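Local coordinates for hypothetical protein HI1011 (PDB 1YZY), which catalyses the ATP-dependent phosphorylation of 3-oxo-tetronate to 3-oxo-tetronate 4-phosphate, as a member of the four-carbon acid sugar kinase family, at residues R64-L69 with L101-E106; Y169-V172 with S177-Q180; V199-L204 with G224-A229; A330-F335 with S358-Q363; P378-L383 with A393-N398. All coordinates share one frame; numbering follows the deposited sequence.

Contact 1: residues R64-L69 with L101-E106; sequences RAYQWL and LDELNE
Y66 reaches out from helix 55-71 and puts its phenol against the side chains of E103 and L104 on helix 93-104, bridging segments whose nearest CA atoms, those of Y66 and E103, are still 9.2 Å apart. The apolar part falls to L104. Its methyl CD2 lies 3.6 Å from Y66 CE1 and equally far from the OH of Y66, so one leucine branch meets the hydroxyl end of the ring near CE1. E103 crosses the ring obliquely on its CE2 side. Its CG stands anti to the backbone N (chi1 172°) and the chain then bends at chi2, which carries E103 OE2 to 3.5 Å from Y66 CE2, with the carboxylate turned 51° from the ring plane. Polar contact is slight: no hydrogen bond joins the two segments, and Q67 merely points its amide toward the E103 carboxylate. The backbone supplies the remaining bonds, in a Schellman motif that ends helix 93-104. N105 takes a positive phi, with E106 N bonded to L101 O at 3.1 Å and N105 N to D102 O. Beneath, Y66 stacks edge-to-face with F77 and touches I5 of strand 3-6, while L104 and L101 rest on L216 of strand 216-219, placing both helices over the parallel strands of the sugar-binding domain.

Contact 2: residues Y169-V172 with S177-Q180; sequences YADV and SRVQ
D171 and R178 make the close part of this contact, a salt bridge in which a single carboxylate oxygen takes two donors. R178 presents its guanidinium side-on, NE lying 2.8 Å and NH2 2.9 Å from D171 OD1. Because NE and NH2 share one oxygen, both bonds are bent, with N-H...O angles of 145° and 141°. The oxygen sits near the guanidinium plane, but both nitrogens come from the same face of the carboxylate, and the two planes are 48° apart. The bend of the arginine chain at chi2 brings R178 CG to 3.4 Å from D171 O.

The valine side is looser, although it faces the interior. V179 CG2 comes to 3.9 Å from V172 CA, and the nearest side-chain carbons, V172 CG1 and V179 CG2, are 4.3 Å apart, since V172 points its side chain away from the other helix. The ion pair, by contrast, lies on the partly exposed side, and R178 NH1 has a further long, weak ion pair with E181. Inward, V179 packs on V206 and A210 of helix 202-210 and V172 on Q203, so helices 169-172 and 176-188 meet on the flank of that third helix.

Contact 3: residues V199-L204 with G224-A229; sequences VDNSQL and GAYMAA
N201 and Y226 meet through one nearly straight hydrogen bond, from N201 ND2 to Y226 OH at 2.8 Å with an N-H...O angle of 172°. The hydroxyl lies in the plane of the amide, ND2 comes in at the edge of the phenol, and the two planes stand 70° apart. The backbone of N201 adds a second touch, its carbonyl O lying 3.9 Å above one face of the ring toward the rim. Nearer the root of the tyrosine, L204 CB rests 3.6 Å from Y226 CD1. Y226 reaches these partners with CG beside its own backbone N (chi1 -81°), the ring spanning from helix 221-232 to the first turn of helix 202-210. These helices are joined in the chain by strand 216-219, next to strand 77-80, whereas the strand before N201, 193-196, belongs to the separate three-stranded parallel sheet. Y226 so links helix 221-232 to the start of the helix that follows strand 193-196. Behind this first shell, D200 fixes the turn: its OD1 accepts a capping bond from S202 N at 3.1 Å and a side-chain bond from S202 OG at 2.8 Å. N201 O also receives L204 N, which holds the carbonyl over the ring. The other end of the N201 amide is taken as well, OD1 accepting from V117 N, with L115 and P116 packed against the same side chain.

Contact 4: residues A330-F335 with S358-Q363; sequences AIENTF and SSIVVQ
Helix 355-365, which starts within the ATP-binding run G354 to T357 inferred from related proteins, is packed here against the long helix 324-345, with I360 set on E332 and V361 on F335. I360 does most of the touching. Its CG1 stands anti to the backbone N (chi1 -152°) and lies 3.6 Å from E332 O, while the other branch, CG2, is 3.9 Å from the same carbonyl oxygen. The two branches of I360 thus close on one oxygen, and its CD1 goes on to 4.0 Å from E332 OE1, crossing the extended glutamate chain at about a right angle. One turn on along helix 324-345, F335 CB meets V361 CG2 at 4.4 Å. The phenylalanine starts toward the other helix, but its ring leads away to L275. No hydrogen bond links the two segments, so this is a purely van der Waals fit. Within helix 324-345, A330 O accepts from T334 N and from T334 OG1 (2.8 Å), the two donors coming from opposite faces of the carbonyl plane. Polar groups gather at the start of helix 355-365: S358 OG bonds to G354 O and T352 OG1, S359 OG bonds to G355 O, and the E332 carboxylate lies close to that of E356. A strand leading through a glycine pair into a helix start is an arrangement consistent with the proposed nucleotide site of this kinase domain.

Contact 5: residues P378-L383 with A393-N398; sequences PGVPWL and ALKSGN
W382 has its chi1 at -100°, a turn that brings its ring back toward the other strand and over A393, although its side chain sets off away from it. The methyl of A393 makes a CH-pi contact, CB standing 3.9 Å from the centroid of the six-membered ring and 19° off its normal. On the neighbouring residues L383 and L394, each with CG beside the backbone N, the branches meet at about a right angle, CD1 to CD1 at 3.6 Å. V380 leans the other way along the strand, its CG1 3.7 Å from L394 O and its CG2 on the aliphatic part of K395.

No direct hydrogen bond joins the two segments. Instead a water donates to P381 O at 2.9 Å and accepts from L394 N at 2.7 Å, filling in where the strands have spread. L383 still pairs with L392 closer to the turn. K395 curls its chain away, so that NZ bonds to Q262 OE1, T259 OG1 and S396 O. Just beyond lies G397, a probable ATP-binding residue by similarity. The whole is an antiparallel beta hairpin, its strands at 155° and with a water bridging them at the end that runs on to the nucleotide site.

Overall arrangement
Contacts 1, 2 and 3 belong to the sugar-binding domain, contacts 4 and 5 to the nucleotide-binding one, and contacts 2 and 4 lie on opposite sides of the chain's centre, 51 Å apart between contact centres. Two pairs adjoin. Contacts 2 and 3 meet where Y169 packs on V199 and V172 on Q203; contacts 4 and 5 meet where S358 and V362 pack on L394. Contact 5, about 10 Å from the chain's centre, is the most central and mainly apolar, with a bridging water. Contact 2, the most peripheral, relies on a salt bridge, contact 3 on a single amide-hydroxyl bond, and contacts 1 and 4 join helices without cross-bonds.

Contact 1: residues R64-L69 with L101-E106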
# COMPACT_ATOMS: atom_id res chain seq x y z
N ARG A 64 16.35 2.43 -10.25
CA ARG A 64 15.55 2.26 -11.45
C ARG A 64 14.20 2.93 -11.26
O ARG A 64 13.66 3.52 -12.19
CB ARG A 64 15.37 0.78 -11.78
CG ARG A 64 16.53 0.16 -12.55
CD ARG A 64 16.43 -1.36 -12.60
NE ARG A 64 15.12 -1.81 -13.07
CZ ARG A 64 14.43 -2.82 -12.53
NH1 ARG A 64 14.92 -3.51 -11.50
NH2 ARG A 64 13.24 -3.15 -13.03
N ALA A 65 13.65 2.79 -10.05
CA ALA A 65 12.36 3.40 -9.71
C ALA A 65 12.49 4.91 -9.81
O ALA A 65 11.61 5.59 -10.34
CB ALA A 65 11.93 2.99 -8.31
N TYR A 66 13.61 5.42 -9.31
CA TYR A 66 13.91 6.85 -9.32
C TYR A 66 14.04 7.38 -10.74
O TYR A 66 13.56 8.47 -11.05
CB TYR A 66 15.21 7.12 -8.56
CG TYR A 66 15.89 8.42 -8.95
CD1 TYR A 66 15.43 9.64 -8.47
CD2 TYR A 66 16.94 8.42 -9.87
CE1 TYR A 66 16.00 10.85 -8.91
CE2 TYR A 66 17.51 9.62 -10.32
CZ TYR A 66 17.03 10.82 -9.83
OH TYR A 66 17.58 12.00 -10.27
N GLN A 67 14.76 6.64 -11.58
CA GLN A 67 14.99 7.06 -12.96
C GLN A 67 13.67 7.16 -13.70
O GLN A 67 13.46 8.09 -14.49
CB GLN A 67 15.95 6.10 -13.66
CG GLN A 67 16.40 6.57 -15.02
CD GLN A 67 17.14 7.90 -14.98
OE1 GLN A 67 16.99 8.73 -15.88
NE2 GLN A 67 17.95 8.10 -13.95
N TRP A 68 12.78 6.21 -13.44
CA TRP A 68 11.47 6.21 -14.08
C TRP A 68 10.65 7.39 -13.55
O TRP A 68 10.13 8.19 -14.32
CB TRP A 68 10.73 4.90 -13.82
CG TRP A 68 9.45 4.81 -14.60
CD1 TRP A 68 9.32 4.38 -15.88
CD2 TRP A 68 8.15 5.21 -14.17
NE1 TRP A 68 8.01 4.50 -16.29
CE2 TRP A 68 7.27 5.01 -15.25
CE3 TRP A 68 7.64 5.73 -12.97
CZ2 TRP A 68 5.90 5.30 -15.18
CZ3 TRP A 68 6.28 6.02 -12.89
CH2 TRP A 68 5.43 5.81 -13.99
N LEU A 69 10.50 7.47 -12.23
CA LEU A 69 9.77 8.57 -11.61
C LEU A 69 10.28 9.92 -12.14
O LEU A 69 9.50 10.82 -12.43
CB LEU A 69 9.90 8.51 -10.08
CG LEU A 69 9.15 7.36 -9.39
CD1 LEU A 69 9.76 7.08 -8.03
CD2 LEU A 69 7.65 7.64 -9.26
N LEU A 101 20.88 9.58 -2.51
CA LEU A 101 21.54 10.86 -2.25
C LEU A 101 22.62 11.10 -3.28
O LEU A 101 22.74 12.20 -3.83
CB LEU A 101 22.14 10.89 -0.84
CG LEU A 101 21.17 11.23 0.30
CD1 LEU A 101 21.85 11.00 1.63
CD2 LEU A 101 20.68 12.67 0.18
N ASP A 102 23.41 10.07 -3.55
CA ASP A 102 24.48 10.16 -4.53
C ASP A 102 23.95 10.50 -5.92
O ASP A 102 24.45 11.42 -6.58
CB ASP A 102 25.25 8.84 -4.60
CG ASP A 102 26.11 8.61 -3.38
OD1 ASP A 102 26.53 9.60 -2.75
OD2 ASP A 102 26.37 7.43 -3.06
N GLU A 103 22.99 9.72 -6.38
CA GLU A 103 22.39 9.93 -7.69
C GLU A 103 21.85 11.34 -7.84
O GLU A 103 21.96 11.96 -8.90
CB GLU A 103 21.29 8.90 -7.94
CG GLU A 103 20.45 9.13 -9.19
CD GLU A 103 21.24 9.12 -10.49
OE1 GLU A 103 22.22 8.36 -10.60
OE2 GLU A 103 20.87 9.89 -11.41
N LEU A 104 21.27 11.85 -6.75
CA LEU A 104 20.68 13.19 -6.74
C LEU A 104 21.64 14.37 -6.57
O LEU A 104 21.24 15.52 -6.79
CB LEU A 104 19.59 13.26 -5.67
CG LEU A 104 18.24 12.64 -6.04
CD1 LEU A 104 17.40 12.43 -4.80
CD2 LEU A 104 17.51 13.55 -7.03
N ASN A 105 22.90 14.11 -6.20
CA ASN A 105 23.88 15.18 -5.98
C ASN A 105 23.50 16.00 -4.75
O ASN A 105 23.71 17.22 -4.69
CB ASN A 105 23.99 16.10 -7.20
CG ASN A 105 25.12 15.72 -8.12
OD1 ASN A 105 26.14 15.19 -7.67
ND2 ASN A 105 24.96 16.01 -9.40
N GLU A 106 22.88 15.32 -3.79
CA GLU A 106 22.45 15.92 -2.54
C GLU A 106 23.27 15.28 -1.43
O GLU A 106 23.83 14.19 -1.62
CB GLU A 106 20.96 15.64 -2.32
CG GLU A 106 20.06 16.30 -3.35
CD GLU A 106 20.00 17.80 -3.20
OE1 GLU A 106 19.36 18.26 -2.24
OE2 GLU A 106 20.60 18.51 -4.03

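Contact 2: residues Y169-V172 with S177-Q180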
# COMPACT_ATOMS: atom_id res chain seq x y z
N TYR A 169 12.75 17.14 20.13
CA TYR A 169 11.40 17.61 20.38
C TYR A 169 11.37 19.10 20.72
O TYR A 169 10.64 19.88 20.09
CB TYR A 169 10.80 16.80 21.54
CG TYR A 169 9.52 17.35 22.13
CD1 TYR A 169 8.29 17.15 21.50
CD2 TYR A 169 9.54 18.08 23.32
CE1 TYR A 169 7.11 17.66 22.04
CE2 TYR A 169 8.36 18.59 23.87
CZ TYR A 169 7.15 18.37 23.23
OH TYR A 169 5.99 18.85 23.77
N ALA A 170 12.16 19.47 21.73
CA ALA A 170 12.25 20.84 22.20
C ALA A 170 12.43 21.85 21.07
O ALA A 170 11.98 23.00 21.18
CB ALA A 170 13.38 20.97 23.20
N ASP A 171 13.12 21.44 20.01
CA ASP A 171 13.34 22.31 18.86
C ASP A 171 12.25 22.23 17.81
O ASP A 171 12.01 23.18 17.08
CB ASP A 171 14.68 21.99 18.19
CG ASP A 171 15.86 22.40 19.03
OD1 ASP A 171 16.14 23.61 19.09
OD2 ASP A 171 16.51 21.51 19.62
N VAL A 172 11.63 21.06 17.67
CA VAL A 172 10.58 20.91 16.67
C VAL A 172 9.38 21.77 17.09
O VAL A 172 8.78 22.47 16.26
CB VAL A 172 10.13 19.42 16.48
CG1 VAL A 172 9.22 19.31 15.27
CG2 VAL A 172 11.33 18.52 16.29
N SER A 177 11.00 27.06 10.81
CA SER A 177 12.23 27.85 10.70
C SER A 177 13.32 27.38 11.67
O SER A 177 14.49 27.34 11.31
CB SER A 177 11.94 29.33 10.94
OG SER A 177 11.16 29.86 9.88
N ARG A 178 12.94 27.07 12.90
CA ARG A 178 13.89 26.60 13.89
C ARG A 178 14.45 25.24 13.47
O ARG A 178 15.61 24.92 13.74
CB ARG A 178 13.22 26.50 15.27
CG ARG A 178 14.08 25.84 16.35
CD ARG A 178 15.41 26.58 16.55
NE ARG A 178 16.30 25.87 17.46
CZ ARG A 178 17.62 26.01 17.48
NH1 ARG A 178 18.23 26.85 16.65
NH2 ARG A 178 18.35 25.25 18.29
N VAL A 179 13.60 24.41 12.87
CA VAL A 179 14.00 23.09 12.41
C VAL A 179 15.04 23.24 11.31
O VAL A 179 16.02 22.52 11.29
CB VAL A 179 12.79 22.26 11.93
CG1 VAL A 179 13.24 20.95 11.30
CG2 VAL A 179 11.87 21.96 13.10
N GLN A 180 14.82 24.19 10.41
CA GLN A 180 15.75 24.44 9.32
C GLN A 180 17.09 24.96 9.84
O GLN A 180 18.13 24.77 9.20
CB GLN A 180 15.16 25.43 8.33
CG GLN A 180 13.90 24.92 7.65
CD GLN A 180 13.28 25.93 6.72
OE1 GLN A 180 12.37 25.60 5.95
NE2 GLN A 180 13.75 27.17 6.77

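Contact 3: residues V199-L204 with G224-A229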
# COMPACT_ATOMS: atom_id res chain seq x y z
N VAL A 199 6.32 13.19 19.17
CA VAL A 199 5.52 12.45 20.14
C VAL A 199 4.05 12.81 19.95
O VAL A 199 3.16 12.21 20.55
CB VAL A 199 5.95 12.76 21.59
CG1 VAL A 199 7.27 12.10 21.89
CG2 VAL A 199 6.04 14.27 21.81
N ASP A 200 3.83 13.78 19.07
CA ASP A 200 2.51 14.30 18.74
C ASP A 200 2.50 14.60 17.23
O ASP A 200 3.51 14.99 16.66
CB ASP A 200 2.27 15.58 19.53
CG ASP A 200 0.95 16.21 19.23
OD1 ASP A 200 0.93 17.18 18.44
OD2 ASP A 200 -0.06 15.73 19.77
N ASN A 201 1.34 14.43 16.60
CA ASN A 201 1.21 14.65 15.16
C ASN A 201 1.55 16.02 14.62
O ASN A 201 1.92 16.14 13.44
CB ASN A 201 -0.21 14.26 14.70
CG ASN A 201 -0.37 12.84 14.18
OD1 ASN A 201 -0.09 11.87 14.88
ND2 ASN A 201 -0.81 12.70 12.93
N SER A 202 1.41 17.06 15.43
CA SER A 202 1.75 18.39 14.94
C SER A 202 3.23 18.51 14.60
O SER A 202 3.63 19.37 13.81
CB SER A 202 1.33 19.49 15.93
OG SER A 202 2.08 19.43 17.14
N GLN A 203 4.05 17.63 15.19
CA GLN A 203 5.49 17.64 14.91
C GLN A 203 5.78 17.23 13.46
O GLN A 203 6.81 17.62 12.90
CB GLN A 203 6.24 16.71 15.86
CG GLN A 203 6.70 17.34 17.16
CD GLN A 203 5.70 17.18 18.28
OE1 GLN A 203 4.93 18.09 18.59
NE2 GLN A 203 5.74 16.03 18.94
N LEU A 204 4.91 16.40 12.88
CA LEU A 204 5.06 15.95 11.48
C LEU A 204 4.61 17.06 10.55
O LEU A 204 5.11 17.19 9.42
CB LEU A 204 4.26 14.67 11.22
CG LEU A 204 4.74 13.44 12.00
CD1 LEU A 204 3.72 12.33 11.89
CD2 LEU A 204 6.12 13.00 11.49
N GLY A 224 4.82 11.57 4.94
CA GLY A 224 4.26 11.65 3.60
C GLY A 224 2.86 12.21 3.61
O GLY A 224 2.49 12.95 2.70
N ALA A 225 2.08 11.81 4.62
CA ALA A 225 0.70 12.26 4.80
C ALA A 225 0.63 13.77 5.01
O ALA A 225 -0.20 14.46 4.40
CB ALA A 225 0.08 11.56 5.99
N TYR A 226 1.49 14.29 5.88
CA TYR A 226 1.52 15.71 6.16
C TYR A 226 2.09 16.52 5.02
O TYR A 226 1.79 17.72 4.89
CB TYR A 226 2.20 16.00 7.49
CG TYR A 226 1.25 15.77 8.63
CD1 TYR A 226 1.20 14.55 9.29
CD2 TYR A 226 0.31 16.74 8.98
CE1 TYR A 226 0.23 14.29 10.26
CE2 TYR A 226 -0.66 16.49 9.94
CZ TYR A 226 -0.70 15.26 10.58
OH TYR A 226 -1.67 15.02 11.53
N MET A 227 2.91 15.89 4.19
CA MET A 227 3.48 16.55 3.02
C MET A 227 2.38 16.70 1.96
O MET A 227 2.36 17.65 1.19
CB MET A 227 4.64 15.73 2.45
CG MET A 227 5.84 15.67 3.37
SD MET A 227 7.21 14.82 2.59
CE MET A 227 7.81 16.11 1.52
N ALA A 228 1.50 15.70 1.89
CA ALA A 228 0.37 15.73 0.97
C ALA A 228 -0.61 16.82 1.44
O ALA A 228 -1.07 17.63 0.64
CB ALA A 228 -0.32 14.37 0.96
N ALA A 229 -0.90 16.83 2.74
CA ALA A 229 -1.81 17.82 3.31
C ALA A 229 -1.30 19.24 3.08
O ALA A 229 -2.10 20.16 2.89
CB ALA A 229 -2.03 17.57 4.80

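Contact 4: residues A330-F335 with S358-Q363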
# COMPACT_ATOMS: atom_id res chain seq x y z
N ALA A 330 -7.82 -24.72 -8.51
CA ALA A 330 -9.12 -24.79 -9.18
C ALA A 330 -9.86 -23.47 -9.02
O ALA A 330 -10.34 -22.90 -10.00
CB ALA A 330 -9.94 -25.93 -8.61
N ILE A 331 -9.93 -22.98 -7.78
CA ILE A 331 -10.60 -21.73 -7.44
C ILE A 331 -9.93 -20.51 -8.11
O ILE A 331 -10.61 -19.65 -8.66
CB ILE A 331 -10.64 -21.53 -5.90
CG1 ILE A 331 -11.51 -22.61 -5.26
CG2 ILE A 331 -11.18 -20.15 -5.54
CD1 ILE A 331 -11.48 -22.62 -3.76
N GLU A 332 -8.61 -20.43 -8.01
CA GLU A 332 -7.84 -19.33 -8.60
C GLU A 332 -7.91 -19.30 -10.12
O GLU A 332 -8.01 -18.23 -10.72
CB GLU A 332 -6.38 -19.41 -8.16
CG GLU A 332 -6.14 -19.02 -6.71
CD GLU A 332 -4.71 -19.27 -6.26
OE1 GLU A 332 -3.79 -19.27 -7.11
OE2 GLU A 332 -4.50 -19.45 -5.04
N ASN A 333 -7.76 -20.46 -10.75
CA ASN A 333 -7.82 -20.55 -12.21
C ASN A 333 -9.21 -20.18 -12.71
O ASN A 333 -9.35 -19.59 -13.78
CB ASN A 333 -7.47 -21.97 -12.68
CG ASN A 333 -5.98 -22.25 -12.65
OD1 ASN A 333 -5.16 -21.40 -13.02
ND2 ASN A 333 -5.62 -23.47 -12.25
N THR A 334 -10.24 -20.56 -11.95
CA THR A 334 -11.62 -20.27 -12.33
C THR A 334 -11.93 -18.78 -12.30
O THR A 334 -12.50 -18.24 -13.26
CB THR A 334 -12.64 -21.05 -11.45
OG1 THR A 334 -12.49 -22.47 -11.67
CG2 THR A 334 -14.07 -20.66 -11.82
N PHE A 335 -11.60 -18.11 -11.19
CA PHE A 335 -11.84 -16.68 -11.07
C PHE A 335 -11.06 -15.93 -12.15
O PHE A 335 -11.56 -15.00 -12.76
CB PHE A 335 -11.41 -16.16 -9.69
CG PHE A 335 -12.42 -16.38 -8.60
CD1 PHE A 335 -13.72 -15.90 -8.73
CD2 PHE A 335 -12.06 -17.04 -7.43
CE1 PHE A 335 -14.64 -16.06 -7.70
CE2 PHE A 335 -12.98 -17.20 -6.39
CZ PHE A 335 -14.27 -16.71 -6.53
N SER A 358 -7.67 -11.63 -5.25
CA SER A 358 -7.40 -10.30 -5.80
C SER A 358 -6.15 -10.29 -6.68
O SER A 358 -6.14 -9.66 -7.74
CB SER A 358 -7.24 -9.27 -4.67
OG SER A 358 -8.40 -9.22 -3.86
N SER A 359 -5.09 -10.96 -6.22
CA SER A 359 -3.83 -11.01 -6.96
C SER A 359 -4.00 -11.69 -8.31
O SER A 359 -3.53 -11.18 -9.33
CB SER A 359 -2.76 -11.74 -6.15
OG SER A 359 -2.35 -11.00 -5.01
N ILE A 360 -4.68 -12.84 -8.30
CA ILE A 360 -4.92 -13.63 -9.51
C ILE A 360 -5.73 -12.88 -10.57
O ILE A 360 -5.40 -12.94 -11.76
CB ILE A 360 -5.58 -15.01 -9.16
CG1 ILE A 360 -5.20 -16.05 -10.20
CG2 ILE A 360 -7.10 -14.89 -9.03
CD1 ILE A 360 -3.77 -16.53 -10.08
N VAL A 361 -6.78 -12.17 -10.13
CA VAL A 361 -7.63 -11.39 -11.03
C VAL A 361 -6.89 -10.19 -11.63
O VAL A 361 -7.12 -9.83 -12.79
CB VAL A 361 -8.92 -10.93 -10.31
CG1 VAL A 361 -9.67 -9.91 -11.15
CG2 VAL A 361 -9.81 -12.12 -10.03
N VAL A 362 -6.05 -9.54 -10.84
CA VAL A 362 -5.26 -8.41 -11.31
C VAL A 362 -4.19 -8.94 -12.27
O VAL A 362 -3.84 -8.29 -13.25
CB VAL A 362 -4.57 -7.68 -10.13
CG1 VAL A 362 -3.49 -6.71 -10.64
CG2 VAL A 362 -5.60 -6.94 -9.31
N GLN A 363 -3.65 -10.11 -11.94
CA GLN A 363 -2.61 -10.75 -12.75
C GLN A 363 -3.14 -11.11 -14.14
O GLN A 363 -2.49 -10.84 -15.15
CB GLN A 363 -2.11 -12.02 -12.05
CG GLN A 363 -1.02 -12.75 -12.83
CD GLN A 363 -0.49 -13.96 -12.10
OE1 GLN A 363 0.55 -13.90 -11.45
NE2 GLN A 363 -1.21 -15.08 -12.20

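Contact 5: residues P378-L383 with A393-N398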
# COMPACT_ATOMS: atom_id res chain seq x y z
N PRO A 378 -11.20 1.38 5.47
CA PRO A 378 -9.76 1.54 5.71
C PRO A 378 -9.02 0.37 5.07
O PRO A 378 -9.28 -0.79 5.39
CB PRO A 378 -9.67 1.50 7.25
CG PRO A 378 -10.98 2.05 7.69
CD PRO A 378 -11.95 1.36 6.74
N GLY A 379 -8.11 0.70 4.16
CA GLY A 379 -7.33 -0.31 3.47
C GLY A 379 -7.95 -0.79 2.17
O GLY A 379 -7.35 -1.58 1.45
N VAL A 380 -9.15 -0.31 1.86
CA VAL A 380 -9.83 -0.71 0.62
C VAL A 380 -10.28 0.47 -0.24
O VAL A 380 -11.44 0.89 -0.18
CB VAL A 380 -11.06 -1.61 0.90
CG1 VAL A 380 -11.51 -2.29 -0.38
CG2 VAL A 380 -10.75 -2.64 1.97
N PRO A 381 -9.36 1.09 -0.99
CA PRO A 381 -9.77 2.22 -1.84
C PRO A 381 -10.29 1.72 -3.20
O PRO A 381 -10.16 0.54 -3.55
CB PRO A 381 -8.46 3.00 -1.99
CG PRO A 381 -7.44 1.92 -2.02
CD PRO A 381 -7.89 1.01 -0.90
N TRP A 382 -10.93 2.61 -3.95
CA TRP A 382 -11.40 2.27 -5.28
C TRP A 382 -10.19 2.47 -6.18
O TRP A 382 -9.41 3.40 -5.98
CB TRP A 382 -12.55 3.19 -5.72
CG TRP A 382 -13.89 2.56 -5.57
CD1 TRP A 382 -14.90 2.97 -4.74
CD2 TRP A 382 -14.35 1.36 -6.21
NE1 TRP A 382 -15.96 2.09 -4.82
CE2 TRP A 382 -15.65 1.09 -5.72
CE3 TRP A 382 -13.79 0.48 -7.15
CZ2 TRP A 382 -16.40 -0.02 -6.13
CZ3 TRP A 382 -14.53 -0.62 -7.57
CH2 TRP A 382 -15.83 -0.86 -7.06
N LEU A 383 -10.03 1.59 -7.16
CA LEU A 383 -8.90 1.67 -8.08
C LEU A 383 -9.35 1.78 -9.53
O LEU A 383 -10.51 1.59 -9.85
CB LEU A 383 -8.03 0.41 -7.94
CG LEU A 383 -7.49 -0.06 -6.58
CD1 LEU A 383 -6.90 -1.47 -6.72
CD2 LEU A 383 -6.43 0.91 -6.08
N ALA A 393 -11.95 -3.11 -6.69
CA ALA A 393 -11.97 -2.93 -5.24
C ALA A 393 -11.45 -4.25 -4.71
O ALA A 393 -12.15 -5.26 -4.74
CB ALA A 393 -13.38 -2.67 -4.74
N LEU A 394 -10.20 -4.24 -4.26
CA LEU A 394 -9.54 -5.44 -3.74
C LEU A 394 -9.61 -5.48 -2.22
O LEU A 394 -8.94 -4.70 -1.54
CB LEU A 394 -8.09 -5.45 -4.22
CG LEU A 394 -7.89 -5.04 -5.68
CD1 LEU A 394 -6.41 -4.93 -6.01
CD2 LEU A 394 -8.59 -6.02 -6.63
N LYS A 395 -10.44 -6.37 -1.69
CA LYS A 395 -10.61 -6.49 -0.24
C LYS A 395 -9.93 -7.71 0.38
O LYS A 395 -10.42 -8.82 0.25
CB LYS A 395 -12.10 -6.52 0.12
CG LYS A 395 -12.37 -6.48 1.62
CD LYS A 395 -13.61 -7.28 2.01
CE LYS A 395 -13.33 -8.79 1.99
NZ LYS A 395 -13.02 -9.33 3.34
N SER A 396 -8.82 -7.49 1.10
CA SER A 396 -8.15 -8.59 1.78
C SER A 396 -9.18 -9.09 2.81
O SER A 396 -10.18 -8.43 3.11
CB SER A 396 -6.81 -8.15 2.39
OG SER A 396 -5.72 -8.76 1.72
N GLY A 397 -8.96 -10.32 3.26
CA GLY A 397 -9.93 -10.99 4.13
C GLY A 397 -10.36 -10.29 5.42
O GLY A 397 -11.47 -10.52 5.89
N ASN A 398 -9.50 -9.46 6.00
CA ASN A 398 -9.85 -8.81 7.25
C ASN A 398 -10.51 -7.44 7.21
O ASN A 398 -11.19 -7.05 8.17
CB ASN A 398 -8.62 -8.74 8.16
CG ASN A 398 -8.30 -10.06 8.82
OD1 ASN A 398 -9.19 -10.89 9.04
ND2 ASN A 398 -7.03 -10.26 9.17
O HOH W 1 -8.80 -2.02 -3.62